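Local coordinates for endo-alpha-(1->5)-L-arabinanase (Bacillus licheniformis, PDB 6B7K), which probably hydrolyses internal alpha-(1->5)-arabinofuranosidic linkages in arabinan, as a calcium-containing member of glycoside hydrolase family 43, at residues 278-281 with 282-285. Sequence-based numbering, arbitrary orientation.
Sequences ALDN and GVSK
Asp280 faces both Val283 and Lys285 across a type I' beta turn, the reversal from Asp280 to Val283 that lies in the connection between strands 270-277 and 284-293. These are the two middle strands of a four-stranded antiparallel sheet, one blade of the five-bladed beta-propeller characteristic of family 43, and the turn illustrates how side chains at the two ends of a tight reversal can meet. Asn281 and Gly282 occupy its corners, both with positive phi, the left-handed conformation that defines the primed turn. The backbone closure is loose: Val283 N donates to Asp280 O in a nearly straight but weak hydrogen bond of 3.5 Å.

A second, side-chain contact spans the same reversal. The carboxylate of Asp280 swings anti to its own nitrogen (chi1 -160°), which carries OD2 towards Val283 and the start of strand 284-293, where Lys285 crosses it at about a right angle. The lysine chain bends at chi2 (-65°) and then runs extended, bringing Lys285 NZ to 3.4 Å from Asp280 OD2 in a weak, long salt bridge. Val283 meets the aspartate at a slant, touching through one branch: CG1 lies alongside Asp280 O and OD2 in van der Waals contact, while CG2 takes no part.

Beyond the turn, Val283 also packs on Phe20, whereas Lys285 touches Trp257 and Asp277; OD1 of Asp277 accepts a hydrogen bond from Leu279 N. The buried Ser284 hydrogen-bonds through OG to the carbonyl oxygen of Ile21. On the lysine itself the last methylene follows the amine in, with Lys285 CE 3.7 Å from Asp280 OD2.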
# COMPACT_ATOMS: atom_id res chain seq x y z
N ALA A 278 8.61 -11.66 -16.34
CA ALA A 278 9.47 -12.79 -16.67
C ALA A 278 10.14 -12.63 -18.03
O ALA A 278 11.10 -13.34 -18.33
CB ALA A 278 8.68 -14.09 -16.63
N LEU A 279 9.65 -11.71 -18.87
CA LEU A 279 10.24 -11.45 -20.17
C LEU A 279 11.19 -10.26 -20.15
O LEU A 279 11.55 -9.74 -21.21
CB LEU A 279 9.14 -11.23 -21.22
CG LEU A 279 8.28 -12.45 -21.56
CD1 LEU A 279 7.26 -12.10 -22.64
CD2 LEU A 279 9.14 -13.62 -21.98
N ASP A 280 11.62 -9.84 -18.96
CA ASP A 280 12.52 -8.70 -18.86
C ASP A 280 13.36 -8.80 -17.58
O ASP A 280 13.53 -7.83 -16.84
CB ASP A 280 11.74 -7.38 -18.91
CG ASP A 280 12.61 -6.20 -19.29
OD1 ASP A 280 13.41 -6.34 -20.24
OD2 ASP A 280 12.50 -5.13 -18.65
N ASN A 281 13.89 -9.99 -17.31
CA ASN A 281 14.78 -10.26 -16.18
C ASN A 281 14.13 -9.97 -14.83
O ASN A 281 14.83 -9.77 -13.84
CB ASN A 281 16.09 -9.46 -16.30
CG ASN A 281 16.88 -9.83 -17.54
OD1 ASN A 281 16.34 -10.37 -18.51
ND2 ASN A 281 18.18 -9.52 -17.52
N GLY A 282 12.80 -9.95 -14.77
CA GLY A 282 12.12 -9.85 -13.50
C GLY A 282 12.03 -8.48 -12.88
O GLY A 282 11.79 -8.38 -11.68
N VAL A 283 12.22 -7.42 -13.67
CA VAL A 283 12.05 -6.08 -13.14
C VAL A 283 10.56 -5.82 -12.93
O VAL A 283 9.72 -6.17 -13.76
CB VAL A 283 12.69 -5.05 -14.09
CG1 VAL A 283 12.28 -5.32 -15.51
CG2 VAL A 283 12.31 -3.64 -13.69
N SER A 284 10.23 -5.23 -11.78
CA SER A 284 8.83 -5.00 -11.42
C SER A 284 8.23 -3.89 -12.27
O SER A 284 8.76 -2.78 -12.33
CB SER A 284 8.72 -4.66 -9.94
OG SER A 284 9.52 -3.54 -9.62
N LYS A 285 7.11 -4.20 -12.92
CA LYS A 285 6.38 -3.26 -13.75
C LYS A 285 5.06 -2.88 -13.08
O LYS A 285 4.71 -3.40 -12.01
CB LYS A 285 6.13 -3.85 -15.14
CG LYS A 285 7.37 -4.39 -15.82
CD LYS A 285 8.36 -3.29 -16.11
CE LYS A 285 9.52 -3.81 -16.93
NZ LYS A 285 10.41 -2.70 -17.38